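Local atomic coordinates of erythrocyte binding antigen 140 (Plasmodium falciparum, PDB entry 4GF2), a protein that probably binds a receptor on the host red cell surface during erythrocyte invasion, this chain being its region with two Duffy-binding-like domains. Residues F59-F63 and W142-N146; L90-F94 and L150-I155; E375-L379 and I394-S398; Y525-D530 and I583-P588. The protein carries 3 engineered substitutions. One frame throughout, in Å; residues are numbered along the deposited sequence.

Interaction 1 of 4, residues F59-F63 and W142-N146; sequences FKEIF and WWEKN
W142 is the centre of this contact between helices 56-78 and 132-155. Both segments are helical throughout; their axes come within 12.8 Å and cross at -64°, with K60 and N146 closest in backbone (CA-CA 8.3 Å). With chi1 t, the W142 indole reaches between the helices. K60 runs its aliphatic chain past the indole, CD to W142 CZ2 4.1 Å, so that its ammonium reaches N146: K60 NZ donates to N146 OD1 at 2.8 Å, while N146 ND2 donates to W142 O, also 2.8 Å. F63, chi1 -142°, brings CD2 to 3.4 Å from W142 CH2, its plane only 16° from the indole but slid aside, centroids 5.5 Å apart. With F59 and with W143, whose CZ3 sits 3.5 Å from F63 CZ, these rings form an aromatic cluster in the helical core of the first Duffy-binding-like domain, extended by F48, F101 and F123. F59, chi1 t, turns its edge to the W142 face, F59 CE2 3.4 Å from W142 CZ2, planes at 68°.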
loop_
_atom_site.group_PDB
_atom_site.type_symbol
_atom_site.label_atom_id
_atom_site.label_comp_id
_atom_site.label_asym_id
_atom_site.label_seq_id
_atom_site.Cartn_x
_atom_site.Cartn_y
_atom_site.Cartn_z
ATOM N N PHE A 59 47.039 6.983 31.028
ATOM C CA PHE A 59 46.064 7.353 30.010
ATOM C C PHE A 59 46.447 6.764 28.657
ATOM O O PHE A 59 45.591 6.286 27.915
ATOM C CB PHE A 59 45.938 8.872 29.891
ATOM C CG PHE A 59 45.098 9.313 28.728
ATOM C CD1 PHE A 59 43.716 9.309 28.814
ATOM C CD2 PHE A 59 45.690 9.713 27.540
ATOM C CE1 PHE A 59 42.937 9.701 27.739
ATOM C CE2 PHE A 59 44.918 10.109 26.462
ATOM C CZ PHE A 59 43.537 10.102 26.563
ATOM N N LYS A 60 47.736 6.807 28.344
ATOM C CA LYS A 60 48.247 6.243 27.103
ATOM C C LYS A 60 48.014 4.740 27.086
ATOM O O LYS A 60 47.534 4.186 26.097
ATOM C CB LYS A 60 49.741 6.545 26.970
ATOM C CG LYS A 60 50.435 5.838 25.819
ATOM C CD LYS A 60 49.832 6.221 24.478
ATOM C CE LYS A 60 50.604 5.602 23.321
ATOM N NZ LYS A 60 51.986 6.153 23.190
ATOM N N GLU A 61 48.349 4.089 28.195
ATOM C CA GLU A 61 48.219 2.643 28.310
ATOM C C GLU A 61 46.776 2.199 28.112
ATOM O O GLU A 61 46.513 1.189 27.457
ATOM C CB GLU A 61 48.710 2.174 29.677
ATOM C CG GLU A 61 48.543 0.682 29.907
ATOM C CD GLU A 61 48.667 0.302 31.364
ATOM O OE1 GLU A 61 49.267 1.082 32.133
ATOM O OE2 GLU A 61 48.156 -0.772 31.741
ATOM N N ILE A 62 45.843 2.952 28.685
ATOM C CA ILE A 62 44.427 2.622 28.580
ATOM C C ILE A 62 43.915 2.876 27.168
ATOM O O ILE A 62 43.020 2.181 26.684
ATOM C CB ILE A 62 43.581 3.434 29.580
ATOM C CG1 ILE A 62 44.000 3.111 31.018
ATOM C CG2 ILE A 62 42.097 3.150 29.384
ATOM C CD1 ILE A 62 43.867 1.641 31.393
ATOM N N PHE A 63 44.481 3.877 26.506
ATOM C CA PHE A 63 44.096 4.181 25.139
ATOM C C PHE A 63 44.554 3.041 24.242
ATOM O O PHE A 63 43.830 2.611 23.342
ATOM C CB PHE A 63 44.722 5.498 24.690
ATOM C CG PHE A 63 43.823 6.341 23.832
ATOM C CD1 PHE A 63 43.002 5.764 22.879
ATOM C CD2 PHE A 63 43.800 7.715 23.985
ATOM C CE1 PHE A 63 42.177 6.547 22.094
ATOM C CE2 PHE A 63 42.980 8.500 23.205
ATOM C CZ PHE A 63 42.168 7.917 22.260
ATOM N N TRP A 142 48.452 16.046 21.352
ATOM C CA TRP A 142 48.696 14.744 21.957
ATOM C C TRP A 142 48.415 13.637 20.947
ATOM O O TRP A 142 49.206 12.708 20.787
ATOM C CB TRP A 142 47.827 14.559 23.202
ATOM C CG TRP A 142 48.092 13.273 23.916
ATOM C CD1 TRP A 142 48.929 13.083 24.974
ATOM C CD2 TRP A 142 47.520 11.992 23.619
ATOM N NE1 TRP A 142 48.913 11.764 25.359
ATOM C CE2 TRP A 142 48.058 11.072 24.542
ATOM C CE3 TRP A 142 46.611 11.533 22.662
ATOM C CZ2 TRP A 142 47.715 9.722 24.535
ATOM C CZ3 TRP A 142 46.273 10.194 22.656
ATOM C CH2 TRP A 142 46.823 9.303 23.586
ATOM N N TRP A 143 47.288 13.739 20.254
ATOM C CA TRP A 143 46.959 12.758 19.237
ATOM C C TRP A 143 48.060 12.717 18.183
ATOM O O TRP A 143 48.489 11.643 17.762
ATOM C CB TRP A 143 45.609 13.067 18.587
ATOM C CG TRP A 143 45.179 11.992 17.651
ATOM C CD1 TRP A 143 45.296 11.991 16.293
ATOM C CD2 TRP A 143 44.584 10.741 18.005
ATOM N NE1 TRP A 143 44.801 10.817 15.777
ATOM C CE2 TRP A 143 44.359 10.031 16.810
ATOM C CE3 TRP A 143 44.217 10.150 19.217
ATOM C CZ2 TRP A 143 43.785 8.767 16.791
ATOM C CZ3 TRP A 143 43.643 8.893 19.196
ATOM C CH2 TRP A 143 43.434 8.215 17.991
ATOM N N GLU A 144 48.523 13.892 17.768
ATOM C CA GLU A 144 49.566 13.984 16.754
ATOM C C GLU A 144 50.752 13.095 17.111
ATOM O O GLU A 144 51.271 12.364 16.267
ATOM C CB GLU A 144 50.040 15.433 16.602
ATOM C CG GLU A 144 49.688 16.073 15.270
ATOM C CD GLU A 144 50.372 15.400 14.093
ATOM O OE1 GLU A 144 51.617 15.451 14.015
ATOM O OE2 GLU A 144 49.660 14.821 13.245
ATOM N N LYS A 145 51.170 13.154 18.370
ATOM C CA LYS A 145 52.379 12.466 18.802
ATOM C C LYS A 145 52.164 10.978 19.079
ATOM O O LYS A 145 53.112 10.194 19.044
ATOM C CB LYS A 145 52.953 13.158 20.040
ATOM C CG LYS A 145 53.595 14.502 19.716
ATOM C CD LYS A 145 53.398 15.525 20.819
ATOM C CE LYS A 145 53.945 16.885 20.399
ATOM N NZ LYS A 145 53.713 17.945 21.417
ATOM N N ASN A 146 50.921 10.586 19.331
ATOM C CA ASN A 146 50.636 9.219 19.749
ATOM C C ASN A 146 49.895 8.382 18.712
ATOM O O ASN A 146 49.804 7.164 18.853
ATOM C CB ASN A 146 49.843 9.235 21.057
ATOM C CG ASN A 146 50.678 9.693 22.231
ATOM O OD1 ASN A 146 51.399 8.903 22.834
ATOM N ND2 ASN A 146 50.592 10.977 22.557
#

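Interaction 2 of 4, residues L90-F94 and L150-I155; sequences LRNSF and LWNHMI
Two helical segments, 90-94 of helix 83-101 and 150-155 near the C-terminal end of helix 132-155, cross roughly antiparallel at 140° with axes 11.3 Å apart. The register sets L90 by I155 (CA-CA 7.9 Å) and F94 by W151 (7.1 Å). L90 points toward the partner helix: its CD2 lies 4.0 Å from M154 CE and its CD1 4.3 Å from I155 CG2. R91 points away at CB, yet its CG passes 4.1 Å from W151 CH2, and its guanidinium bonds to I168 O. S93 offers CB to M154 CE at 4.2 Å, while its hydroxyl pairs with E70 and R39. F94, chi1 t, receives the edge of W151 on its face, F94 CG to W151 CE3 3.6 Å, planes at 68°. The all-trans M154 fits alongside, SD 3.8 Å from F94 CB, in an oblique Met-aromatic contact. In this interior of the first Duffy-binding-like domain, W151 NE1 bonds to A167 O; cohesion between the segments themselves is apolar and aromatic, so it depends on fit of shape.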
loop_
_atom_site.group_PDB
_atom_site.type_symbol
_atom_site.label_atom_id
_atom_site.label_comp_id
_atom_site.label_asym_id
_atom_site.label_seq_id
_atom_site.Cartn_x
_atom_site.Cartn_y
_atom_site.Cartn_z
ATOM N N LEU A 90 37.789 -1.168 11.007
ATOM C CA LEU A 90 39.011 -0.877 11.749
ATOM C C LEU A 90 39.364 0.589 11.569
ATOM O O LEU A 90 39.595 1.316 12.534
ATOM C CB LEU A 90 40.182 -1.726 11.251
ATOM C CG LEU A 90 40.373 -3.120 11.845
ATOM C CD1 LEU A 90 41.483 -3.825 11.101
ATOM C CD2 LEU A 90 40.688 -3.061 13.337
ATOM N N ARG A 91 39.400 1.012 10.312
ATOM C CA ARG A 91 39.821 2.355 9.961
ATOM C C ARG A 91 38.837 3.383 10.501
ATOM O O ARG A 91 39.237 4.392 11.086
ATOM C CB ARG A 91 39.949 2.483 8.438
ATOM C CG ARG A 91 40.912 1.471 7.817
ATOM C CD ARG A 91 40.866 1.488 6.295
ATOM N NE ARG A 91 41.406 2.731 5.753
ATOM C CZ ARG A 91 42.705 2.994 5.635
ATOM N NH1 ARG A 91 43.615 2.102 6.021
ATOM N NH2 ARG A 91 43.097 4.156 5.137
ATOM N N ASN A 92 37.549 3.121 10.316
ATOM C CA ASN A 92 36.529 4.081 10.715
ATOM C C ASN A 92 36.426 4.216 12.222
ATOM O O ASN A 92 36.090 5.282 12.732
ATOM C CB ASN A 92 35.180 3.708 10.113
ATOM C CG ASN A 92 35.139 3.937 8.626
ATOM O OD1 ASN A 92 35.980 4.650 8.080
ATOM N ND2 ASN A 92 34.162 3.342 7.957
ATOM N N SER A 93 36.723 3.143 12.942
ATOM C CA SER A 93 36.721 3.223 14.394
ATOM C C SER A 93 37.942 3.980 14.886
ATOM O O SER A 93 37.854 4.730 15.858
ATOM C CB SER A 93 36.649 1.839 15.029
ATOM O OG SER A 93 35.298 1.434 15.158
ATOM N N PHE A 94 39.080 3.794 14.221
ATOM C CA PHE A 94 40.280 4.537 14.588
ATOM C C PHE A 94 40.019 6.031 14.442
ATOM O O PHE A 94 40.437 6.837 15.274
ATOM C CB PHE A 94 41.471 4.136 13.723
ATOM C CG PHE A 94 42.729 4.905 14.033
ATOM C CD1 PHE A 94 43.476 4.613 15.160
ATOM C CD2 PHE A 94 43.159 5.920 13.197
ATOM C CE1 PHE A 94 44.626 5.314 15.447
ATOM C CE2 PHE A 94 44.311 6.626 13.481
ATOM C CZ PHE A 94 45.047 6.318 14.605
ATOM N N LEU A 150 49.309 4.350 18.327
ATOM C CA LEU A 150 47.958 3.872 18.601
ATOM C C LEU A 150 47.424 3.026 17.442
ATOM O O LEU A 150 46.832 1.966 17.653
ATOM C CB LEU A 150 47.019 5.050 18.868
ATOM C CG LEU A 150 47.168 5.750 20.222
ATOM C CD1 LEU A 150 46.359 7.033 20.256
ATOM C CD2 LEU A 150 46.733 4.829 21.346
ATOM N N TRP A 151 47.631 3.496 16.218
ATOM C CA TRP A 151 47.180 2.762 15.043
ATOM C C TRP A 151 47.904 1.426 14.954
ATOM O O TRP A 151 47.276 0.371 14.860
ATOM C CB TRP A 151 47.432 3.575 13.777
ATOM C CG TRP A 151 47.248 2.794 12.513
ATOM C CD1 TRP A 151 48.220 2.435 11.626
ATOM C CD2 TRP A 151 46.019 2.278 11.992
ATOM N NE1 TRP A 151 47.670 1.729 10.584
ATOM C CE2 TRP A 151 46.321 1.617 10.785
ATOM C CE3 TRP A 151 44.691 2.306 12.431
ATOM C CZ2 TRP A 151 45.347 0.993 10.009
ATOM C CZ3 TRP A 151 43.723 1.683 11.662
ATOM C CH2 TRP A 151 44.056 1.036 10.465
ATOM N N ASN A 152 49.230 1.478 14.993
ATOM C CA ASN A 152 50.039 0.272 14.906
ATOM C C ASN A 152 49.612 -0.790 15.909
ATOM O O ASN A 152 49.532 -1.970 15.570
ATOM C CB ASN A 152 51.515 0.609 15.096
ATOM C CG ASN A 152 52.122 1.252 13.869
ATOM O OD1 ASN A 152 51.622 1.081 12.758
ATOM N ND2 ASN A 152 53.208 1.991 14.060
ATOM N N HIS A 153 49.331 -0.371 17.138
ATOM C CA HIS A 153 48.972 -1.314 18.188
ATOM C C HIS A 153 47.540 -1.799 18.008
ATOM O O HIS A 153 47.197 -2.926 18.381
ATOM C CB HIS A 153 49.143 -0.676 19.564
ATOM C CG HIS A 153 48.795 -1.591 20.694
ATOM N ND1 HIS A 153 49.567 -2.680 21.035
ATOM C CD2 HIS A 153 47.751 -1.584 21.558
ATOM C CE1 HIS A 153 49.017 -3.303 22.062
ATOM N NE2 HIS A 153 47.915 -2.658 22.399
ATOM N N MET A 154 46.707 -0.945 17.426
ATOM C CA MET A 154 45.316 -1.305 17.168
ATOM C C MET A 154 45.223 -2.488 16.208
ATOM O O MET A 154 44.365 -3.353 16.361
ATOM C CB MET A 154 44.545 -0.115 16.584
ATOM C CG MET A 154 43.105 -0.449 16.242
ATOM S SD MET A 154 42.129 0.963 15.695
ATOM C CE MET A 154 40.503 0.219 15.687
ATOM N N ILE A 155 46.106 -2.530 15.219
ATOM C CA ILE A 155 46.012 -3.561 14.193
ATOM C C ILE A 155 47.080 -4.641 14.334
ATOM O O ILE A 155 47.151 -5.546 13.505
ATOM C CB ILE A 155 46.114 -2.956 12.779
ATOM C CG1 ILE A 155 47.502 -2.354 12.552
ATOM C CG2 ILE A 155 45.030 -1.912 12.574
ATOM C CD1 ILE A 155 47.731 -1.879 11.141
#

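Interaction 3 of 4, residues E375-L379 and I394-S398; sequences EAQLL and IIQNS
L379 occupies the apolar centre, its branched end (chi1 m, chi2 t) lying against I394, I395 and S398 of the partner helix. Its CD1 is 3.9 Å from I395 CD1, and its CD2 is 4.0 Å from I394 CG2. Beside it the small A376 permits the closest backbone approach, CA-CA 6.3 Å to I395, whose m,m side chain brings CD1 to 4.2 Å from A376 CB. Both segments are regular helix, from 361-382 and 388-407; these neighbours in sequence form an antiparallel helical hairpin in the second Duffy-binding-like domain, axes 10.1 Å apart and crossing at 145°. I395 also touches W454 and M457 of helix 435-457, which continue the core. Outward from L379, whose CD1 lies 3.6 Å from S398 OG, the contact turns polar. E375 and S398 face each other, CA-CA 7.6 Å, and S398 OG donates to E375 OE2 at 2.8 Å. E375 OE1 forms a salt bridge with K319, and R344 bonds to S398 OG. A buried carboxylate is thus compensated on both oxygens, and the directional bond adds specificity to an otherwise apolar interface.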
loop_
_atom_site.group_PDB
_atom_site.type_symbol
_atom_site.label_atom_id
_atom_site.label_comp_id
_atom_site.label_asym_id
_atom_site.label_seq_id
_atom_site.Cartn_x
_atom_site.Cartn_y
_atom_site.Cartn_z
ATOM N N GLU A 375 -14.749 -4.692 -12.814
ATOM C CA GLU A 375 -16.199 -4.581 -12.827
ATOM C C GLU A 375 -16.617 -3.555 -13.876
ATOM O O GLU A 375 -17.522 -3.800 -14.670
ATOM C CB GLU A 375 -16.732 -4.182 -11.453
ATOM C CG GLU A 375 -18.240 -3.967 -11.406
ATOM C CD GLU A 375 -19.029 -5.231 -11.692
ATOM O OE1 GLU A 375 -18.416 -6.316 -11.784
ATOM O OE2 GLU A 375 -20.271 -5.144 -11.815
ATOM N N ALA A 376 -15.938 -2.412 -13.889
ATOM C CA ALA A 376 -16.267 -1.351 -14.834
ATOM C C ALA A 376 -16.040 -1.819 -16.263
ATOM O O ALA A 376 -16.907 -1.662 -17.121
ATOM C CB ALA A 376 -15.448 -0.105 -14.549
ATOM N N GLN A 377 -14.872 -2.398 -16.516
ATOM C CA GLN A 377 -14.542 -2.872 -17.852
ATOM C C GLN A 377 -15.537 -3.932 -18.312
ATOM O O GLN A 377 -16.049 -3.868 -19.427
ATOM C CB GLN A 377 -13.129 -3.449 -17.887
ATOM C CG GLN A 377 -12.020 -2.416 -17.870
ATOM C CD GLN A 377 -10.648 -3.063 -17.882
ATOM O OE1 GLN A 377 -10.439 -4.097 -17.249
ATOM N NE2 GLN A 377 -9.713 -2.467 -18.616
ATOM N N LEU A 378 -15.803 -4.907 -17.449
ATOM C CA LEU A 378 -16.723 -5.990 -17.779
ATOM C C LEU A 378 -18.115 -5.465 -18.086
ATOM O O LEU A 378 -18.762 -5.918 -19.030
ATOM C CB LEU A 378 -16.796 -6.991 -16.636
ATOM C CG LEU A 378 -15.508 -7.766 -16.407
ATOM C CD1 LEU A 378 -15.623 -8.605 -15.157
ATOM C CD2 LEU A 378 -15.212 -8.628 -17.609
ATOM N N LEU A 379 -18.573 -4.515 -17.278
ATOM C CA LEU A 379 -19.858 -3.874 -17.513
ATOM C C LEU A 379 -19.835 -3.130 -18.840
ATOM O O LEU A 379 -20.743 -3.270 -19.656
ATOM C CB LEU A 379 -20.194 -2.908 -16.377
ATOM C CG LEU A 379 -20.596 -3.554 -15.048
ATOM C CD1 LEU A 379 -20.735 -2.492 -13.975
ATOM C CD2 LEU A 379 -21.888 -4.342 -15.191
ATOM N N ILE A 394 -25.548 2.246 -14.828
ATOM C CA ILE A 394 -25.148 0.861 -14.590
ATOM C C ILE A 394 -23.831 0.783 -13.821
ATOM O O ILE A 394 -23.647 -0.097 -12.979
ATOM C CB ILE A 394 -24.999 0.083 -15.908
ATOM C CG1 ILE A 394 -26.368 -0.128 -16.552
ATOM C CG2 ILE A 394 -24.339 -1.260 -15.656
ATOM C CD1 ILE A 394 -26.312 -0.798 -17.909
ATOM N N ILE A 395 -22.910 1.694 -14.122
ATOM C CA ILE A 395 -21.625 1.737 -13.434
ATOM C C ILE A 395 -21.840 2.155 -11.987
ATOM O O ILE A 395 -21.198 1.632 -11.075
ATOM C CB ILE A 395 -20.649 2.723 -14.112
ATOM C CG1 ILE A 395 -20.202 2.189 -15.476
ATOM C CG2 ILE A 395 -19.432 2.979 -13.232
ATOM C CD1 ILE A 395 -19.404 0.906 -15.409
ATOM N N GLN A 396 -22.754 3.097 -11.780
ATOM C CA GLN A 396 -23.046 3.590 -10.440
ATOM C C GLN A 396 -23.712 2.517 -9.588
ATOM O O GLN A 396 -23.506 2.472 -8.378
ATOM C CB GLN A 396 -23.927 4.838 -10.499
ATOM C CG GLN A 396 -23.180 6.097 -10.887
ATOM C CD GLN A 396 -24.005 7.356 -10.683
ATOM O OE1 GLN A 396 -25.101 7.312 -10.125
ATOM N NE2 GLN A 396 -23.478 8.487 -11.135
ATOM N N ASN A 397 -24.513 1.660 -10.219
ATOM C CA ASN A 397 -25.145 0.550 -9.507
ATOM C C ASN A 397 -24.107 -0.330 -8.808
ATOM O O ASN A 397 -24.209 -0.592 -7.607
ATOM C CB ASN A 397 -25.999 -0.302 -10.454
ATOM C CG ASN A 397 -27.304 0.378 -10.847
ATOM O OD1 ASN A 397 -27.793 1.271 -10.151
ATOM N ND2 ASN A 397 -27.882 -0.058 -11.962
ATOM N N SER A 398 -23.102 -0.779 -9.553
ATOM C CA SER A 398 -22.072 -1.643 -8.981
ATOM C C SER A 398 -21.158 -0.868 -8.036
ATOM O O SER A 398 -20.706 -1.392 -7.021
ATOM C CB SER A 398 -21.260 -2.318 -10.085
ATOM O OG SER A 398 -22.034 -3.323 -10.719
#

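Interaction 4 of 4, residues Y525-D530 and I583-P588; sequences YKKWID and IFNEAP. Engineered in segment 583-588: A587 (natural residue Ser).
This is a helix-to-loop contact, partly buried, in which the irregular segment 583-588 between helices 563-570 and 592-595 lies along one side of helix 518-548. The backbones approach closely, with K526 and E586 at CA-CA 4.7 Å and I529 and F584 at 6.0 Å. The apolar I529 (chi1 t, chi2 p) packs against backbone carbonyls of the loop, its CG1 3.6 Å from both F584 O and N585 O, and its CD1 lies 4.0 Å from F584 CD1. One turn earlier Y525, chi1 t, sets CE2 3.5 Å from P588 CD, while E586 O approaches the ring edge, 3.6 Å from CD2 of Y525. The extended A587, an engineered substitution, and P588 carry the chain past that ring. K526 CG lies 3.1 Å from E586 O. At the more exposed edge D530 OD2 and E586 OE2 stand 4.3 Å apart, like charges tolerated near solvent. F490 of helix 478-508 adjoins both I529 and F584. The loop packs across helices 518-548 and 478-508, a non-regular segment covering long helices in the C-terminal part of the second Duffy-binding-like region.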
loop_
_atom_site.group_PDB
_atom_site.type_symbol
_atom_site.label_atom_id
_atom_site.label_comp_id
_atom_site.label_asym_id
_atom_site.label_seq_id
_atom_site.Cartn_x
_atom_site.Cartn_y
_atom_site.Cartn_z
ATOM N N TYR A 525 -44.202 -16.403 -22.544
ATOM C CA TYR A 525 -44.442 -15.084 -21.973
ATOM C C TYR A 525 -45.211 -15.189 -20.662
ATOM O O TYR A 525 -44.922 -14.467 -19.708
ATOM C CB TYR A 525 -45.210 -14.192 -22.945
ATOM C CG TYR A 525 -45.405 -12.784 -22.428
ATOM C CD1 TYR A 525 -44.417 -11.824 -22.592
ATOM C CD2 TYR A 525 -46.568 -12.418 -21.767
ATOM C CE1 TYR A 525 -44.584 -10.537 -22.118
ATOM C CE2 TYR A 525 -46.746 -11.132 -21.289
ATOM C CZ TYR A 525 -45.748 -10.196 -21.467
ATOM O OH TYR A 525 -45.913 -8.912 -20.995
ATOM N N LYS A 526 -46.192 -16.087 -20.625
ATOM C CA LYS A 526 -46.988 -16.305 -19.423
ATOM C C LYS A 526 -46.088 -16.675 -18.250
ATOM O O LYS A 526 -46.229 -16.136 -17.153
ATOM C CB LYS A 526 -48.026 -17.407 -19.660
ATOM C CG LYS A 526 -49.098 -17.035 -20.671
ATOM C CD LYS A 526 -49.976 -18.225 -21.043
ATOM C CE LYS A 526 -51.026 -17.843 -22.081
ATOM N NZ LYS A 526 -51.868 -19.002 -22.484
ATOM N N LYS A 527 -45.162 -17.599 -18.490
ATOM C CA LYS A 527 -44.211 -18.011 -17.467
ATOM C C LYS A 527 -43.409 -16.811 -16.987
ATOM O O LYS A 527 -43.221 -16.615 -15.787
ATOM C CB LYS A 527 -43.261 -19.074 -18.016
ATOM C CG LYS A 527 -43.926 -20.397 -18.354
ATOM C CD LYS A 527 -44.355 -21.140 -17.100
ATOM C CE LYS A 527 -44.998 -22.476 -17.436
ATOM N NZ LYS A 527 -44.059 -23.400 -18.133
ATOM N N TRP A 528 -42.940 -16.006 -17.935
ATOM C CA TRP A 528 -42.100 -14.860 -17.609
ATOM C C TRP A 528 -42.861 -13.848 -16.764
ATOM O O TRP A 528 -42.404 -13.458 -15.691
ATOM C CB TRP A 528 -41.576 -14.186 -18.882
ATOM C CG TRP A 528 -40.665 -13.025 -18.596
ATOM C CD1 TRP A 528 -39.361 -13.086 -18.196
ATOM C CD2 TRP A 528 -40.993 -11.630 -18.682
ATOM N NE1 TRP A 528 -38.859 -11.818 -18.028
ATOM C CE2 TRP A 528 -39.837 -10.908 -18.319
ATOM C CE3 TRP A 528 -42.149 -10.925 -19.029
ATOM C CZ2 TRP A 528 -39.805 -9.514 -18.297
ATOM C CZ3 TRP A 528 -42.114 -9.540 -19.005
ATOM C CH2 TRP A 528 -40.952 -8.850 -18.641
ATOM N N ILE A 529 -44.027 -13.437 -17.245
ATOM C CA ILE A 529 -44.783 -12.371 -16.600
ATOM C C ILE A 529 -45.242 -12.763 -15.198
ATOM O O ILE A 529 -45.315 -11.918 -14.304
ATOM C CB ILE A 529 -46.008 -11.964 -17.446
ATOM C CG1 ILE A 529 -46.543 -10.605 -16.989
ATOM C CG2 ILE A 529 -47.095 -13.034 -17.376
ATOM C CD1 ILE A 529 -45.562 -9.464 -17.182
ATOM N N ASP A 530 -45.548 -14.041 -15.002
ATOM C CA ASP A 530 -45.951 -14.522 -13.685
ATOM C C ASP A 530 -44.758 -14.487 -12.734
ATOM O O ASP A 530 -44.896 -14.140 -11.562
ATOM C CB ASP A 530 -46.527 -15.937 -13.770
ATOM C CG ASP A 530 -47.869 -15.980 -14.483
ATOM O OD1 ASP A 530 -48.505 -14.914 -14.630
ATOM O OD2 ASP A 530 -48.293 -17.082 -14.891
ATOM N N ILE A 583 -51.143 -4.921 -16.424
ATOM C CA ILE A 583 -49.715 -4.949 -16.722
ATOM C C ILE A 583 -49.119 -6.347 -16.579
ATOM O O ILE A 583 -48.268 -6.752 -17.373
ATOM C CB ILE A 583 -48.933 -3.977 -15.813
ATOM C CG1 ILE A 583 -47.503 -3.792 -16.326
ATOM C CG2 ILE A 583 -48.918 -4.479 -14.380
ATOM C CD1 ILE A 583 -47.418 -3.067 -17.651
ATOM N N PHE A 584 -49.571 -7.085 -15.570
ATOM C CA PHE A 584 -49.050 -8.424 -15.319
ATOM C C PHE A 584 -49.950 -9.506 -15.903
ATOM O O PHE A 584 -49.833 -10.677 -15.544
ATOM C CB PHE A 584 -48.861 -8.659 -13.817
ATOM C CG PHE A 584 -47.784 -7.813 -13.206
ATOM C CD1 PHE A 584 -46.461 -7.970 -13.589
ATOM C CD2 PHE A 584 -48.090 -6.863 -12.246
ATOM C CE1 PHE A 584 -45.466 -7.191 -13.029
ATOM C CE2 PHE A 584 -47.097 -6.083 -11.683
ATOM C CZ PHE A 584 -45.785 -6.248 -12.074
ATOM N N ASN A 585 -50.847 -9.115 -16.804
ATOM C CA ASN A 585 -51.694 -10.080 -17.489
ATOM C C ASN A 585 -50.853 -11.165 -18.141
ATOM O O ASN A 585 -49.742 -10.909 -18.607
ATOM C CB ASN A 585 -52.555 -9.398 -18.553
ATOM C CG ASN A 585 -53.750 -8.681 -17.965
ATOM O OD1 ASN A 585 -54.136 -8.923 -16.820
ATOM N ND2 ASN A 585 -54.354 -7.797 -18.753
ATOM N N GLU A 586 -51.396 -12.375 -18.182
ATOM C CA GLU A 586 -50.702 -13.501 -18.792
ATOM C C GLU A 586 -50.396 -13.227 -20.265
ATOM O O GLU A 586 -49.663 -13.978 -20.908
ATOM C CB GLU A 586 -51.532 -14.773 -18.622
ATOM C CG GLU A 586 -51.433 -15.369 -17.222
ATOM C CD GLU A 586 -52.506 -16.403 -16.940
ATOM O OE1 GLU A 586 -53.425 -16.551 -17.773
ATOM O OE2 GLU A 586 -52.429 -17.064 -15.883
ATOM N N ALA A 587 -50.961 -12.144 -20.791
ATOM C CA ALA A 587 -50.632 -11.673 -22.131
ATOM C C ALA A 587 -50.937 -10.180 -22.228
ATOM O O ALA A 587 -51.893 -9.704 -21.616
ATOM C CB ALA A 587 -51.425 -12.446 -23.172
ATOM N N PRO A 588 -50.119 -9.431 -22.985
ATOM C CA PRO A 588 -50.376 -7.994 -23.144
ATOM C C PRO A 588 -51.793 -7.733 -23.645
ATOM O O PRO A 588 -52.291 -8.497 -24.472
ATOM C CB PRO A 588 -49.351 -7.569 -24.200
ATOM C CG PRO A 588 -48.267 -8.585 -24.116
ATOM C CD PRO A 588 -48.945 -9.871 -23.757
#

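Interactions 1 and 2 belong to one continuous core: both use helix 132-155, against the successive helices 56-78 and 83-101, and their centres are 12 Å apart. They touch directly, W143 CZ2 to F94 CZ at 3.5 Å and W143 CZ3 to L150 CD1 at 3.5 Å. Interaction 3 lies in the second Duffy-binding-like domain, about 70 Å from interaction 2 between centres, and interaction 4 is on its side of the chain, about 30 Å away between centres. The first three are buried helix pairs, but aromatic rings dominate 1 and 2 whereas 3 combines aliphatic side chains with a buried polar bond. Interaction 4, partly exposed, instead sets side chains against loop carbonyls.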